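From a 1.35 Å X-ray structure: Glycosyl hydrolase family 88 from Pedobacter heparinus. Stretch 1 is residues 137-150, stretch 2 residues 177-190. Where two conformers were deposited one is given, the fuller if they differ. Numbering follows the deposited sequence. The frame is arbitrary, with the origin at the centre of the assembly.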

# COMPACT_ATOMS: atom_id res chain seq x y z
N TYR A 137 9.70 18.84 6.92
CA TYR A 137 8.68 17.97 6.34
C TYR A 137 7.25 18.34 6.71
O TYR A 137 6.30 17.82 6.11
CB TYR A 137 8.95 16.52 6.73
CG TYR A 137 10.32 16.02 6.29
CD1 TYR A 137 10.63 15.90 4.92
CD2 TYR A 137 11.31 15.66 7.22
CE1 TYR A 137 11.90 15.46 4.50
CE2 TYR A 137 12.58 15.22 6.81
CZ TYR A 137 12.86 15.11 5.45
OH TYR A 137 14.08 14.66 5.02
N LEU A 138 7.07 19.24 7.66
CA LEU A 138 5.76 19.39 8.29
C LEU A 138 4.76 20.22 7.49
O LEU A 138 3.60 19.80 7.33
CB LEU A 138 5.92 19.92 9.72
CG LEU A 138 4.66 19.82 10.57
CD1 LEU A 138 4.23 18.37 10.72
CD2 LEU A 138 4.89 20.45 11.92
N LYS A 139 5.15 21.39 7.00
CA LYS A 139 4.19 22.20 6.27
C LYS A 139 3.63 21.51 5.00
O LYS A 139 2.42 21.59 4.75
CB LYS A 139 4.73 23.61 5.96
CG LYS A 139 3.66 24.58 5.45
CD LYS A 139 2.56 24.78 6.50
CE LYS A 139 1.53 25.82 6.09
NZ LYS A 139 0.62 26.14 7.23
N PRO A 140 4.48 20.83 4.20
CA PRO A 140 3.91 20.12 3.06
C PRO A 140 2.89 19.06 3.51
O PRO A 140 1.86 18.88 2.85
CB PRO A 140 5.16 19.50 2.41
CG PRO A 140 6.25 20.49 2.72
CD PRO A 140 5.96 20.85 4.14
N LEU A 141 3.15 18.39 4.62
CA LEU A 141 2.17 17.45 5.16
C LEU A 141 0.86 18.13 5.54
O LEU A 141 -0.22 17.59 5.28
CB LEU A 141 2.74 16.67 6.33
CG LEU A 141 3.74 15.59 5.96
CD1 LEU A 141 4.48 15.12 7.22
CD2 LEU A 141 3.05 14.39 5.29
N GLU A 142 0.94 19.29 6.18
CA GLU A 142 -0.26 19.98 6.58
C GLU A 142 -1.05 20.44 5.37
O GLU A 142 -2.27 20.26 5.32
CB GLU A 142 0.10 21.16 7.47
CG GLU A 142 -1.11 21.83 8.10
CD GLU A 142 -0.74 23.03 8.96
OE1 GLU A 142 0.41 23.49 8.88
OE2 GLU A 142 -1.62 23.51 9.70
N ASN A 143 -0.37 21.01 4.37
CA ASN A 143 -1.06 21.46 3.16
C ASN A 143 -1.71 20.28 2.43
O ASN A 143 -2.85 20.39 1.98
CB ASN A 143 -0.12 22.21 2.23
CG ASN A 143 0.21 23.59 2.72
OD1 ASN A 143 -0.56 24.19 3.48
ND2 ASN A 143 1.35 24.11 2.30
N GLY A 144 -1.00 19.16 2.31
CA GLY A 144 -1.53 17.98 1.64
C GLY A 144 -2.77 17.46 2.35
O GLY A 144 -3.73 17.04 1.71
N ALA A 145 -2.74 17.45 3.67
CA ALA A 145 -3.87 16.91 4.40
C ALA A 145 -5.13 17.74 4.19
O ALA A 145 -6.23 17.19 4.07
CB ALA A 145 -3.55 16.76 5.88
N ALA A 146 -4.99 19.06 4.14
CA ALA A 146 -6.15 19.90 3.89
C ALA A 146 -6.73 19.60 2.52
O ALA A 146 -7.95 19.54 2.35
CB ALA A 146 -5.77 21.38 4.00
N ASN A 147 -5.86 19.37 1.53
CA ASN A 147 -6.33 19.05 0.18
C ASN A 147 -7.01 17.69 0.09
O ASN A 147 -7.98 17.51 -0.66
CB ASN A 147 -5.18 19.14 -0.83
CG ASN A 147 -4.82 20.59 -1.14
OD1 ASN A 147 -5.69 21.48 -1.12
ND2 ASN A 147 -3.54 20.84 -1.41
N LEU A 148 -6.53 16.73 0.88
CA LEU A 148 -7.16 15.42 0.91
C LEU A 148 -8.53 15.52 1.57
O LEU A 148 -9.54 15.00 1.05
CB LEU A 148 -6.26 14.43 1.64
CG LEU A 148 -6.81 13.00 1.69
CD1 LEU A 148 -7.15 12.47 0.29
CD2 LEU A 148 -5.79 12.09 2.36
N TYR A 149 -8.60 16.22 2.70
CA TYR A 149 -9.86 16.38 3.40
C TYR A 149 -10.89 17.11 2.53
O TYR A 149 -12.07 16.80 2.59
CB TYR A 149 -9.65 17.17 4.68
CG TYR A 149 -10.92 17.63 5.33
CD1 TYR A 149 -11.77 16.73 5.99
CD2 TYR A 149 -11.28 18.97 5.29
CE1 TYR A 149 -12.93 17.15 6.60
CE2 TYR A 149 -12.43 19.41 5.89
CZ TYR A 149 -13.26 18.50 6.55
OH TYR A 149 -14.40 18.99 7.15
N ALA A 150 -10.44 18.06 1.72
CA ALA A 150 -11.35 18.81 0.83
C ALA A 150 -12.13 17.88 -0.10
O ALA A 150 -13.22 18.23 -0.56
CB ALA A 150 -10.60 19.87 0.03
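Stretch 2 177-190: MNLEYLYWAGKEFN

Stretch 2 is helical from Met 177, where the helix is already under way, to Glu 188. A kink near the start of the stretch is marked by the amides of Glu 180 and Tyr 181, which make no regular bond to the preceding turn; Glu 180 N has just a weak bond to Met 177 O at 3.4 Å. From Tyr 183 N to Leu 179 O (2.9 Å) onward the i to i-4 pattern is re-established, and Phe 189, with phi/psi of -105/9, is the first residue to leave helical values. The axis crosses that of the stretch 1 helix at -118°, nearer perpendicular than antiparallel, with a closest approach of 9.9 Å. The nearest pair of CA atoms is Ala 145 CA and Leu 182 CA, 6.3 Å apart, and the contact buries 635 Å² in total.

Tyr 181 has the largest covered area, 92 Å². Its chi1 is t (-171°), its CA-to-CB bond points toward stretch 1, and its side chain fills a hole formed by Leu 141, Gly 144, Ala 145 and Leu 148. At the tip, Tyr 181 OH donates a hydrogen bond to Leu 141 O at 2.7 Å, with that oxygen at the ring edge near its plane. The same carbonyl accepts the helical bond from Ala 145 N at 3.0 Å. Although Ala 145 N is also 3.1 Å from Tyr 181 OH, the angle is too poor for a hydrogen bond. Gly 144 makes this depth possible: its CA is 3.2 Å from Tyr 181 OH, and an ideal CB there would fall 2.2 Å from that hydroxyl oxygen, a clash.

Leu 148 and Phe 189 each have 80 Å² covered. The CA-to-CB bond of Leu 148 points toward stretch 2. Leu 148 CD2 touches two side chains, 3.9 Å from Tyr 181 CD2 and 3.7 Å from Leu 182 CG; the same methyl is 3.5 Å from Asn 178 O. Beside this group, Ala 145 CB meets Ala 185 CB at 3.5 Å.

Phe 189 closes the other end of the contact, its CA-to-CB bond directed toward stretch 1 and its chi1 m (-58°). Glu 142 lies over one ring face: Glu 142 CB is 3.4 Å from Phe 189 CZ, and Glu 142 CG stands 3.7 Å from the Phe 189 ring centroid, 13° off the normal, a CH-pi arrangement. Leu 138 CD1 adds a contact to Phe 189 CZ at 3.7 Å, while Leu 141 CD1 packs on Trp 184 CH2 at 3.7 Å.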

# COMPACT_ATOMS: atom_id res chain seq x y z
N MET A 177 -6.41 3.16 1.93
CA MET A 177 -5.00 3.32 2.31
C MET A 177 -4.69 4.77 2.57
O MET A 177 -3.86 5.08 3.43
CB MET A 177 -4.10 2.77 1.20
CG MET A 177 -4.32 1.28 0.93
SD MET A 177 -3.85 0.22 2.30
CE MET A 177 -2.07 0.49 2.29
N ASN A 178 -5.33 5.66 1.80
CA ASN A 178 -5.12 7.10 1.92
C ASN A 178 -5.71 7.70 3.20
O ASN A 178 -5.43 8.83 3.53
CB ASN A 178 -5.64 7.76 0.65
CG ASN A 178 -4.74 7.48 -0.52
OD1 ASN A 178 -3.54 7.77 -0.47
ND2 ASN A 178 -5.29 6.90 -1.59
N LEU A 179 -6.54 6.94 3.92
CA LEU A 179 -7.08 7.39 5.20
C LEU A 179 -6.01 7.54 6.28
O LEU A 179 -6.17 8.38 7.17
CB LEU A 179 -8.18 6.47 5.69
CG LEU A 179 -9.34 6.25 4.72
CD1 LEU A 179 -10.39 5.39 5.40
CD2 LEU A 179 -9.91 7.57 4.20
N GLU A 180 -4.93 6.77 6.18
CA GLU A 180 -3.91 6.78 7.24
C GLU A 180 -3.37 8.21 7.42
O GLU A 180 -3.20 8.70 8.55
CB GLU A 180 -2.78 5.80 6.92
CG GLU A 180 -1.86 5.64 8.13
CD GLU A 180 -0.73 4.67 7.93
OE1 GLU A 180 0.20 4.66 8.76
OE2 GLU A 180 -0.79 3.88 6.98
N TYR A 181 -3.11 8.86 6.30
CA TYR A 181 -2.66 10.25 6.26
C TYR A 181 -3.60 11.15 7.06
O TYR A 181 -3.14 11.95 7.90
CB TYR A 181 -2.61 10.69 4.81
CG TYR A 181 -1.97 12.05 4.53
CD1 TYR A 181 -1.27 12.80 5.50
CD2 TYR A 181 -2.05 12.57 3.23
CE1 TYR A 181 -0.69 14.03 5.14
CE2 TYR A 181 -1.47 13.75 2.87
CZ TYR A 181 -0.80 14.49 3.82
OH TYR A 181 -0.23 15.67 3.41
N LEU A 182 -4.91 11.02 6.86
CA LEU A 182 -5.86 11.88 7.57
C LEU A 182 -6.00 11.53 9.04
O LEU A 182 -6.22 12.44 9.85
CB LEU A 182 -7.23 11.84 6.91
CG LEU A 182 -7.44 12.63 5.64
CD1 LEU A 182 -8.92 12.58 5.25
CD2 LEU A 182 -6.99 14.07 5.84
N TYR A 183 -5.96 10.25 9.41
CA TYR A 183 -5.99 9.93 10.84
C TYR A 183 -4.81 10.61 11.55
O TYR A 183 -4.97 11.24 12.60
CB TYR A 183 -5.91 8.44 11.09
CG TYR A 183 -7.09 7.60 10.66
CD1 TYR A 183 -8.40 7.90 11.06
CD2 TYR A 183 -6.89 6.44 9.90
CE1 TYR A 183 -9.45 7.08 10.67
CE2 TYR A 183 -7.95 5.63 9.52
CZ TYR A 183 -9.22 5.95 9.91
OH TYR A 183 -10.27 5.14 9.54
N TRP A 184 -3.63 10.50 10.95
CA TRP A 184 -2.43 11.08 11.51
C TRP A 184 -2.55 12.60 11.56
O TRP A 184 -2.28 13.23 12.59
CB TRP A 184 -1.18 10.68 10.69
CG TRP A 184 0.02 11.47 11.09
CD1 TRP A 184 0.85 11.23 12.15
CD2 TRP A 184 0.47 12.70 10.48
NE1 TRP A 184 1.80 12.22 12.22
CE2 TRP A 184 1.60 13.13 11.21
CE3 TRP A 184 0.06 13.44 9.37
CZ2 TRP A 184 2.32 14.29 10.87
CZ3 TRP A 184 0.76 14.61 9.03
CH2 TRP A 184 1.88 15.02 9.79
N ALA A 185 -2.96 13.21 10.45
CA ALA A 185 -3.00 14.67 10.35
C ALA A 185 -4.06 15.29 11.27
O ALA A 185 -3.85 16.35 11.86
CB ALA A 185 -3.24 15.08 8.91
N GLY A 186 -5.21 14.63 11.40
CA GLY A 186 -6.26 15.09 12.28
C GLY A 186 -5.76 15.24 13.70
O GLY A 186 -6.08 16.22 14.38
N LYS A 187 -4.94 14.29 14.14
CA LYS A 187 -4.35 14.36 15.47
C LYS A 187 -3.21 15.38 15.56
O LYS A 187 -3.16 16.18 16.50
CB LYS A 187 -3.89 12.98 15.94
CG LYS A 187 -5.01 11.96 16.09
CD LYS A 187 -6.00 12.33 17.18
CE LYS A 187 -6.94 11.13 17.43
NZ LYS A 187 -8.39 11.51 17.41
N GLU A 188 -2.30 15.36 14.58
CA GLU A 188 -1.11 16.21 14.59
C GLU A 188 -1.49 17.69 14.58
O GLU A 188 -0.86 18.50 15.27
CB GLU A 188 -0.22 15.88 13.38
CG GLU A 188 0.94 16.85 13.14
CD GLU A 188 1.96 16.88 14.27
OE1 GLU A 188 2.66 17.91 14.41
OE2 GLU A 188 2.07 15.88 15.01
N PHE A 189 -2.50 18.05 13.80
CA PHE A 189 -2.88 19.44 13.58
C PHE A 189 -4.14 19.87 14.32
O PHE A 189 -4.66 20.98 14.08
CB PHE A 189 -2.99 19.73 12.07
CG PHE A 189 -1.72 19.45 11.32
CD1 PHE A 189 -0.61 20.27 11.50
CD2 PHE A 189 -1.60 18.35 10.49
CE1 PHE A 189 0.58 20.01 10.84
CE2 PHE A 189 -0.41 18.08 9.81
CZ PHE A 189 0.69 18.91 10.00
N ASN A 190 -4.63 19.01 15.20
CA ASN A 190 -5.80 19.35 16.01
C ASN A 190 -7.00 19.70 15.12
O ASN A 190 -7.64 20.75 15.26
CB ASN A 190 -5.48 20.48 16.99
CG ASN A 190 -4.40 20.09 17.98
OD1 ASN A 190 -4.44 19.00 18.55
ND2 ASN A 190 -3.41 20.95 18.16